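Local structure of single-strand DNA-binding protein (Agrobacterium tumefaciens, 3BTP) at residues D115-V120 with C134-L139; I263-P268 with E289-A294; P347-N352 with T421-Q426. The protein binds single-stranded DNA regardless of its sequence and mediates the nuclear uptake of the transferred T-DNA strand during plant transformation by Agrobacterium. All coordinates share one frame; numbering follows the deposited sequence.

From the N terminus, the chain first closes interaction 1, in which the loop after strand 127-132 folds back over side chains of strand 117-124, the partner of 127-132 in the first four-stranded antiparallel sheet. Interaction 2 follows in series, laying helix 288-299 on strand 263-266 of a second sheet with the same 2-1-3-4 strand order. These two touch: Asp-115 forms a salt bridge with Lys-266, and Ile-118 packs on Leu-264. Interaction 3 comes last, closing the longest loop by bringing helix 417-427 to the start of strand 349-352 in a closed barrel. It lies about 28 Å from interaction 2, centre to centre. None nests or crosses.

Interaction 1 (D115-V120 with C134-L139); sequences DEYILV and CNLDHL
The antiparallel beta hairpin of strands 117-124 and 127-132 is covered at Tyr-117 and Leu-119 by Leu-136, from the loop that leaves its second strand. Leu-136 sends one methyl to each of these two residues, which lie on the same side of the strand. Its CD1 reaches the phenol end of Tyr-117, 3.7 Å from OH and 4.2 Å from CE1, meeting the ring obliquely. Its CD2 lies 4.1 Å from CD1 of Leu-119. The leucine side chain crosses both at about a right angle, and the contact is made by its two methyls. Tyr-117 has CG between its backbone N and carbonyl carbon (chi1 73°), a setting that carries the ring out from the strand until its hydroxyl end comes close to the loop. The CB of Leu-119 heads toward the loop, and its CD1 makes the contact.

No hydrogen bond joins the two segments; the contact is van der Waals packing, with the aliphatic branch of Leu-136 spread between a phenol and a second leucine. The alpha carbons of Leu-119 and Leu-136 are 9.0 Å apart, a distance bridged by side chains alone. Phe-145 of helix 142-147 touches both Tyr-117 and Leu-119, which ties that helix into the same apolar patch. At the open end of the hairpin, opposite its turn, Glu-116 forms a salt bridge with Lys-133, and the backbones of Tyr-117 and Lys-133 are hydrogen-bonded just before the loop begins. Tyr-117 and Leu-119 meet the loop and helix 142-147, while Ile-118 between them packs on Leu-264 of the second sheet, the alternation of a beta strand between two layers.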
loop_
_atom_site.group_PDB
_atom_site.type_symbol
_atom_site.label_atom_id
_atom_site.label_comp_id
_atom_site.label_asym_id
_atom_site.label_seq_id
_atom_site.Cartn_x
_atom_site.Cartn_y
_atom_site.Cartn_z
ATOM N N ASP A 115 19.217 2.592 -8.951
ATOM C CA ASP A 115 18.154 1.714 -9.401
ATOM C C ASP A 115 16.800 2.426 -9.514
ATOM O O ASP A 115 15.750 1.803 -9.426
ATOM C CB ASP A 115 18.077 0.500 -8.434
ATOM C CG ASP A 115 17.628 0.892 -7.015
ATOM O OD1 ASP A 115 17.406 2.092 -6.841
ATOM O OD2 ASP A 115 17.473 0.022 -6.096
ATOM N N GLU A 116 16.824 3.735 -9.729
ATOM C CA GLU A 116 15.614 4.576 -9.768
ATOM C C GLU A 116 14.731 4.295 -11.026
ATOM O O GLU A 116 13.563 4.718 -11.088
ATOM C CB GLU A 116 16.028 6.067 -9.669
ATOM C CG GLU A 116 16.839 6.631 -10.888
ATOM C CD GLU A 116 17.040 8.225 -10.846
ATOM O OE1 GLU A 116 16.405 8.977 -10.035
ATOM O OE2 GLU A 116 17.848 8.726 -11.657
ATOM N N TYR A 117 15.337 3.638 -12.049
ATOM C CA TYR A 117 14.567 3.016 -13.114
ATOM C C TYR A 117 15.191 1.714 -13.606
ATOM O O TYR A 117 16.402 1.442 -13.400
ATOM C CB TYR A 117 14.120 3.999 -14.257
ATOM C CG TYR A 117 15.256 4.436 -15.186
ATOM C CD1 TYR A 117 15.657 3.623 -16.268
ATOM C CD2 TYR A 117 15.966 5.637 -14.936
ATOM C CE1 TYR A 117 16.711 3.986 -17.106
ATOM C CE2 TYR A 117 16.989 6.039 -15.781
ATOM C CZ TYR A 117 17.370 5.201 -16.854
ATOM O OH TYR A 117 18.403 5.581 -17.655
ATOM N N ILE A 118 14.319 0.901 -14.200
ATOM C CA ILE A 118 14.666 -0.305 -14.890
ATOM C C ILE A 118 14.063 -0.213 -16.319
ATOM O O ILE A 118 12.907 0.179 -16.484
ATOM C CB ILE A 118 14.102 -1.544 -14.157
ATOM C CG1 ILE A 118 14.598 -1.626 -12.687
ATOM C CG2 ILE A 118 14.409 -2.822 -14.924
ATOM C CD1 ILE A 118 13.878 -2.641 -11.859
ATOM N N LEU A 119 14.844 -0.588 -17.336
ATOM C CA LEU A 119 14.357 -0.651 -18.722
ATOM C C LEU A 119 14.027 -2.073 -19.067
ATOM O O LEU A 119 14.901 -2.952 -18.975
ATOM C CB LEU A 119 15.430 -0.122 -19.727
ATOM C CG LEU A 119 15.618 1.414 -19.683
ATOM C CD1 LEU A 119 16.486 1.830 -20.884
ATOM C CD2 LEU A 119 14.258 2.251 -19.694
ATOM N N VAL A 120 12.767 -2.332 -19.414
ATOM C CA VAL A 120 12.382 -3.711 -19.745
ATOM C C VAL A 120 12.177 -3.857 -21.245
ATOM O O VAL A 120 11.612 -2.982 -21.888
ATOM C CB VAL A 120 11.105 -4.211 -18.995
ATOM C CG1 VAL A 120 10.913 -5.743 -19.212
ATOM C CG2 VAL A 120 11.173 -3.856 -17.486
ATOM N N CYS A 134 21.808 1.842 -13.556
ATOM C CA CYS A 134 23.281 1.818 -13.304
ATOM C C CYS A 134 24.073 0.750 -14.096
ATOM O O CYS A 134 25.307 0.809 -14.093
ATOM C CB CYS A 134 23.585 1.595 -11.805
ATOM S SG CYS A 134 22.936 -0.041 -11.197
ATOM N N ASN A 135 23.384 -0.246 -14.683
ATOM C CA ASN A 135 24.016 -1.336 -15.461
ATOM C C ASN A 135 23.993 -1.075 -16.973
ATOM O O ASN A 135 24.585 -1.833 -17.724
ATOM C CB ASN A 135 23.358 -2.693 -15.178
ATOM C CG ASN A 135 23.679 -3.230 -13.769
ATOM O OD1 ASN A 135 24.604 -2.771 -13.112
ATOM N ND2 ASN A 135 22.946 -4.236 -13.329
ATOM N N LEU A 136 23.291 -0.041 -17.426
ATOM C CA LEU A 136 23.267 0.251 -18.863
ATOM C C LEU A 136 24.664 0.531 -19.448
ATOM O O LEU A 136 25.352 1.414 -18.971
ATOM C CB LEU A 136 22.338 1.429 -19.192
ATOM C CG LEU A 136 20.811 1.257 -19.067
ATOM C CD1 LEU A 136 20.223 2.651 -18.997
ATOM C CD2 LEU A 136 20.301 0.485 -20.180
ATOM N N ASP A 137 25.039 -0.212 -20.505
ATOM C CA ASP A 137 26.372 -0.040 -21.143
ATOM C C ASP A 137 26.420 1.113 -22.124
ATOM O O ASP A 137 27.471 1.390 -22.688
ATOM C CB ASP A 137 26.963 -1.364 -21.732
ATOM C CG ASP A 137 26.105 -1.974 -22.867
ATOM O OD1 ASP A 137 25.239 -1.268 -23.419
ATOM O OD2 ASP A 137 26.254 -3.187 -23.186
ATOM N N HIS A 138 25.313 1.827 -22.302
ATOM C CA HIS A 138 25.284 2.904 -23.287
ATOM C C HIS A 138 24.175 3.842 -22.850
ATOM O O HIS A 138 23.353 3.510 -21.950
ATOM C CB HIS A 138 24.918 2.359 -24.661
ATOM C CG HIS A 138 23.655 1.537 -24.643
ATOM N ND1 HIS A 138 22.447 2.002 -25.132
ATOM C CD2 HIS A 138 23.399 0.322 -24.099
ATOM C CE1 HIS A 138 21.517 1.076 -24.943
ATOM N NE2 HIS A 138 22.073 0.043 -24.325
ATOM N N LEU A 139 24.121 4.972 -23.534
ATOM C CA LEU A 139 23.178 5.979 -23.264
ATOM C C LEU A 139 21.987 5.763 -24.214
ATOM O O LEU A 139 22.090 6.031 -25.398
ATOM C CB LEU A 139 23.832 7.382 -23.360
ATOM C CG LEU A 139 25.031 7.629 -22.351
ATOM C CD1 LEU A 139 26.499 7.509 -22.975
ATOM C CD2 LEU A 139 24.916 8.986 -21.572
#

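Interaction 2 (I263-P268 with E289-A294); sequences ILIKTP and EEFERA
Phe-291 of helix 288-299 reaches across to Ile-263 and Ile-265 of strand 263-266. From the helix its CB heads toward the strand, and CG lies anti to the backbone N (chi1 170°), extending the ring away from the helix and into the sheet side chains. CG and the near ring atoms stay short of the strand; the far end makes the contact. CE2 comes within 4.1 Å of CD1 of Ile-265. At the tip, CZ is 3.9 Å from that same CD1 and touches Ile-263 at two places, 4.1 Å from CG2 and 4.2 Å from CD1. The ring and the two isoleucines approach from opposite directions, and CD1 of Ile-265 and CG2 of Ile-263 reach the ring obliquely.

Ile-263 and Ile-265 are two residues apart, so both project from the same face of the strand and receive one phenyl tip together. Other aromatics meet the ring too: Tyr-283 packs edge-to-face with it, and the ring of Phe-332 meets it with the planes at about 35°. Further along the helix, Ile-295 and Tyr-299 continue the cover over Ile-265. With no hydrogen bond across the segments and only methyl and aromatic carbons touching, this helix-on-sheet contact rests on dispersion and the burial of apolar surface, and depends on shape more than on directional bonding.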
loop_
_atom_site.group_PDB
_atom_site.type_symbol
_atom_site.label_atom_id
_atom_site.label_comp_id
_atom_site.label_asym_id
_atom_site.label_seq_id
_atom_site.Cartn_x
_atom_site.Cartn_y
_atom_site.Cartn_z
ATOM N N ILE A 263 6.776 -11.819 -11.525
ATOM C CA ILE A 263 7.803 -11.733 -10.485
ATOM C C ILE A 263 8.973 -11.033 -11.115
ATOM O O ILE A 263 9.392 -11.373 -12.194
ATOM C CB ILE A 263 8.216 -13.102 -9.941
ATOM C CG1 ILE A 263 7.058 -13.802 -9.186
ATOM C CG2 ILE A 263 9.410 -12.990 -9.060
ATOM C CD1 ILE A 263 7.237 -15.298 -9.000
ATOM N N LEU A 264 9.482 -10.024 -10.429
ATOM C CA LEU A 264 10.778 -9.382 -10.748
ATOM C C LEU A 264 11.750 -9.525 -9.567
ATOM O O LEU A 264 11.475 -9.063 -8.478
ATOM C CB LEU A 264 10.534 -7.879 -11.070
ATOM C CG LEU A 264 11.654 -6.953 -11.644
ATOM C CD1 LEU A 264 11.018 -5.606 -12.040
ATOM C CD2 LEU A 264 12.754 -6.686 -10.653
ATOM N N ILE A 265 12.925 -10.105 -9.796
ATOM C CA ILE A 265 13.945 -10.248 -8.772
ATOM C C ILE A 265 15.030 -9.243 -9.127
ATOM O O ILE A 265 15.487 -9.185 -10.244
ATOM C CB ILE A 265 14.605 -11.677 -8.845
ATOM C CG1 ILE A 265 13.547 -12.814 -8.936
ATOM C CG2 ILE A 265 15.770 -11.896 -7.757
ATOM C CD1 ILE A 265 12.756 -13.030 -7.717
ATOM N N LYS A 266 15.475 -8.450 -8.179
ATOM C CA LYS A 266 16.543 -7.521 -8.467
ATOM C C LYS A 266 17.671 -7.834 -7.481
ATOM O O LYS A 266 17.528 -7.541 -6.292
ATOM C CB LYS A 266 16.084 -6.090 -8.285
ATOM C CG LYS A 266 17.200 -5.063 -8.645
ATOM C CD LYS A 266 16.651 -3.627 -8.926
ATOM C CE LYS A 266 16.339 -2.907 -7.696
ATOM N NZ LYS A 266 17.381 -2.830 -6.567
ATOM N N THR A 267 18.780 -8.408 -7.969
ATOM C CA THR A 267 19.859 -8.887 -7.076
ATOM C C THR A 267 20.629 -7.698 -6.477
ATOM O O THR A 267 20.494 -6.566 -6.959
ATOM C CB THR A 267 20.899 -9.790 -7.869
ATOM O OG1 THR A 267 21.815 -8.946 -8.588
ATOM C CG2 THR A 267 20.248 -10.768 -8.841
ATOM N N PRO A 268 21.484 -7.949 -5.451
ATOM C CA PRO A 268 22.328 -6.889 -4.901
ATOM C C PRO A 268 23.235 -6.181 -5.929
ATOM O O PRO A 268 23.651 -5.018 -5.699
ATOM C CB PRO A 268 23.163 -7.650 -3.880
ATOM C CG PRO A 268 22.185 -8.769 -3.421
ATOM C CD PRO A 268 21.685 -9.232 -4.721
ATOM N N GLU A 289 7.163 -17.219 1.437
ATOM C CA GLU A 289 8.366 -17.185 2.317
ATOM C C GLU A 289 9.443 -18.234 1.997
ATOM O O GLU A 289 10.629 -17.998 2.163
ATOM C CB GLU A 289 7.957 -17.289 3.810
ATOM C CG GLU A 289 7.161 -16.060 4.294
ATOM C CD GLU A 289 5.744 -15.846 3.606
ATOM O OE1 GLU A 289 5.014 -16.841 3.293
ATOM O OE2 GLU A 289 5.361 -14.630 3.437
ATOM N N GLU A 290 9.015 -19.386 1.526
ATOM C CA GLU A 290 9.959 -20.387 1.005
ATOM C C GLU A 290 10.639 -19.940 -0.309
ATOM O O GLU A 290 11.832 -20.163 -0.521
ATOM C CB GLU A 290 9.210 -21.715 0.802
ATOM C CG GLU A 290 10.117 -22.901 0.628
ATOM C CD GLU A 290 9.327 -24.208 0.752
ATOM O OE1 GLU A 290 8.255 -24.185 1.434
ATOM O OE2 GLU A 290 9.772 -25.213 0.155
ATOM N N PHE A 291 9.850 -19.365 -1.214
ATOM C CA PHE A 291 10.432 -18.892 -2.473
ATOM C C PHE A 291 11.454 -17.835 -2.129
ATOM O O PHE A 291 12.558 -17.843 -2.606
ATOM C CB PHE A 291 9.323 -18.388 -3.403
ATOM C CG PHE A 291 9.817 -17.654 -4.622
ATOM C CD1 PHE A 291 10.309 -18.363 -5.741
ATOM C CD2 PHE A 291 9.811 -16.246 -4.647
ATOM C CE1 PHE A 291 10.770 -17.684 -6.880
ATOM C CE2 PHE A 291 10.232 -15.560 -5.767
ATOM C CZ PHE A 291 10.734 -16.274 -6.911
ATOM N N GLU A 292 11.040 -16.936 -1.254
ATOM C CA GLU A 292 11.806 -15.832 -0.775
ATOM C C GLU A 292 13.184 -16.290 -0.198
ATOM O O GLU A 292 14.240 -15.702 -0.514
ATOM C CB GLU A 292 10.976 -15.102 0.274
ATOM C CG GLU A 292 11.776 -14.132 1.060
ATOM C CD GLU A 292 10.927 -13.123 1.798
ATOM O OE1 GLU A 292 9.902 -13.514 2.414
ATOM O OE2 GLU A 292 11.293 -11.924 1.774
ATOM N N ARG A 293 13.162 -17.328 0.633
ATOM C CA ARG A 293 14.395 -17.858 1.230
ATOM C C ARG A 293 15.355 -18.499 0.234
ATOM O O ARG A 293 16.524 -18.348 0.351
ATOM C CB ARG A 293 14.078 -18.781 2.398
ATOM C CG ARG A 293 13.916 -17.964 3.675
ATOM C CD ARG A 293 13.395 -18.817 4.878
ATOM N NE ARG A 293 12.272 -19.689 4.504
ATOM C CZ ARG A 293 12.309 -21.020 4.585
ATOM N NH1 ARG A 293 13.403 -21.621 5.076
ATOM N NH2 ARG A 293 11.250 -21.750 4.214
ATOM N N ALA A 294 14.825 -19.130 -0.789
ATOM C CA ALA A 294 15.609 -19.733 -1.854
ATOM C C ALA A 294 16.156 -18.651 -2.798
ATOM O O ALA A 294 17.213 -18.817 -3.444
ATOM C CB ALA A 294 14.735 -20.737 -2.604
#

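Interaction 3 (P347-N352 with T421-Q426); sequences PAATVN and TQLMDQ
Leu-423 meets Ala-348 and Ala-349 because its CG sits anti to the backbone N (chi1 -174°), which points the fork of the leucine out of helix 417-427 toward the start of strand 349-352. The second torsion, at 138°, lies off the usual staggered positions and sets how the two methyls are shared out. CD1 goes to Ala-348, 3.4 Å from its carbonyl O and 4.3 Å from its CB. CD2 goes to Ala-349, whose CB is 4.3 Å away, and also lies 3.8 Å from the carbonyl O of Ala-348. CG of Leu-423 is 3.9 Å from the O of Ala-348 as well, so this oxygen meets the whole branched end.

Each alanine side chain is a single methyl, and both CB atoms head toward the helix. With such short side chains on the strand side, the backbones come near: the alpha carbons of Ala-348 and Leu-423 are 6.8 Å apart. Ala-348 has helix-like backbone angles, whereas Ala-349 is already extended, so the chain bends just where the leucine lies against it. No hydrogen bond spans the two segments.

Strand 349-352 belongs to the closed antiparallel barrel, flanked by strands 367-370 and 396-399. Val-398 of the latter touches Ala-349, Leu-423 and Met-424 alike, so the helix rests across two adjacent barrel strands. Val-371, at the start of helix 371-377, also packs on Ala-349, so this alanine lies among two helices and strand 396-399 where strand 349-352 begins.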
loop_
_atom_site.group_PDB
_atom_site.type_symbol
_atom_site.label_atom_id
_atom_site.label_comp_id
_atom_site.label_asym_id
_atom_site.label_seq_id
_atom_site.Cartn_x
_atom_site.Cartn_y
_atom_site.Cartn_z
ATOM N N PRO A 347 -3.182 -4.429 13.766
ATOM C CA PRO A 347 -1.782 -3.911 14.019
ATOM C C PRO A 347 -1.379 -3.877 15.534
ATOM O O PRO A 347 -2.237 -3.600 16.385
ATOM C CB PRO A 347 -1.773 -2.466 13.417
ATOM C CG PRO A 347 -3.016 -2.367 12.601
ATOM C CD PRO A 347 -4.005 -3.502 12.982
ATOM N N ALA A 348 -0.090 -4.148 15.821
ATOM C CA ALA A 348 0.468 -4.196 17.161
ATOM C C ALA A 348 0.392 -2.877 17.947
ATOM O O ALA A 348 0.164 -2.863 19.175
ATOM C CB ALA A 348 1.895 -4.718 17.102
ATOM N N ALA A 349 0.575 -1.773 17.216
ATOM C CA ALA A 349 0.505 -0.454 17.758
ATOM C C ALA A 349 -0.009 0.444 16.626
ATOM O O ALA A 349 0.300 0.177 15.476
ATOM C CB ALA A 349 1.879 -0.017 18.237
ATOM N N THR A 350 -0.690 1.533 16.978
ATOM C CA THR A 350 -1.328 2.420 16.055
ATOM C C THR A 350 -1.057 3.885 16.548
ATOM O O THR A 350 -0.886 4.107 17.763
ATOM C CB THR A 350 -2.848 1.955 16.067
ATOM O OG1 THR A 350 -3.208 1.200 14.849
ATOM C CG2 THR A 350 -3.791 2.958 16.434
ATOM N N VAL A 351 -1.024 4.878 15.624
ATOM C CA VAL A 351 -0.952 6.282 16.027
ATOM C C VAL A 351 -2.099 7.047 15.370
ATOM O O VAL A 351 -2.345 6.844 14.151
ATOM C CB VAL A 351 0.453 6.954 15.719
ATOM C CG1 VAL A 351 0.758 7.052 14.192
ATOM C CG2 VAL A 351 0.529 8.338 16.342
ATOM N N ASN A 352 -2.780 7.898 16.170
ATOM C CA ASN A 352 -3.792 8.751 15.682
ATOM C C ASN A 352 -3.223 10.009 14.970
ATOM O O ASN A 352 -2.552 10.825 15.596
ATOM C CB ASN A 352 -4.727 9.204 16.833
ATOM C CG ASN A 352 -6.045 9.822 16.311
ATOM O OD1 ASN A 352 -6.369 9.761 15.124
ATOM N ND2 ASN A 352 -6.796 10.375 17.192
ATOM N N THR A 421 6.865 -4.960 26.890
ATOM C CA THR A 421 8.268 -4.864 26.519
ATOM C C THR A 421 8.532 -5.565 25.208
ATOM O O THR A 421 9.257 -5.041 24.386
ATOM C CB THR A 421 9.287 -5.374 27.660
ATOM O OG1 THR A 421 9.017 -4.689 28.893
ATOM C CG2 THR A 421 10.800 -5.046 27.251
ATOM N N GLN A 422 7.928 -6.738 25.015
ATOM C CA GLN A 422 8.010 -7.430 23.725
ATOM C C GLN A 422 7.349 -6.678 22.504
ATOM O O GLN A 422 7.916 -6.592 21.391
ATOM C CB GLN A 422 7.365 -8.800 23.900
ATOM C CG GLN A 422 8.285 -9.812 24.573
ATOM C CD GLN A 422 7.485 -10.842 25.345
ATOM O OE1 GLN A 422 6.450 -11.317 24.867
ATOM N NE2 GLN A 422 7.930 -11.156 26.570
ATOM N N LEU A 423 6.154 -6.125 22.743
ATOM C CA LEU A 423 5.418 -5.397 21.724
ATOM C C LEU A 423 6.216 -4.158 21.323
ATOM O O LEU A 423 6.335 -3.826 20.151
ATOM C CB LEU A 423 4.079 -4.943 22.263
ATOM C CG LEU A 423 3.208 -4.306 21.221
ATOM C CD1 LEU A 423 1.763 -4.839 21.435
ATOM C CD2 LEU A 423 3.316 -2.730 21.306
ATOM N N MET A 424 6.738 -3.465 22.319
ATOM C CA MET A 424 7.387 -2.181 22.049
ATOM C C MET A 424 8.727 -2.394 21.350
ATOM O O MET A 424 8.990 -1.702 20.401
ATOM C CB MET A 424 7.458 -1.300 23.328
ATOM C CG MET A 424 6.055 -1.020 23.949
ATOM S SD MET A 424 5.062 0.224 23.081
ATOM C CE MET A 424 5.881 1.685 23.643
ATOM N N ASP A 425 9.507 -3.404 21.727
ATOM C CA ASP A 425 10.728 -3.801 20.980
ATOM C C ASP A 425 10.397 -4.271 19.550
ATOM O O ASP A 425 11.048 -3.848 18.601
ATOM C CB ASP A 425 11.585 -4.812 21.821
ATOM C CG ASP A 425 12.591 -5.738 20.957
ATOM O OD1 ASP A 425 12.803 -5.548 19.716
ATOM O OD2 ASP A 425 13.190 -6.708 21.565
ATOM N N GLN A 426 9.353 -5.082 19.373
ATOM C CA GLN A 426 9.014 -5.605 18.060
ATOM C C GLN A 426 8.574 -4.478 17.170
ATOM O O GLN A 426 8.881 -4.454 16.001
ATOM C CB GLN A 426 7.872 -6.632 18.160
ATOM C CG GLN A 426 7.632 -7.503 16.903
ATOM C CD GLN A 426 6.647 -8.692 17.175
ATOM O OE1 GLN A 426 5.532 -8.491 17.735
ATOM N NE2 GLN A 426 7.063 -9.935 16.772
#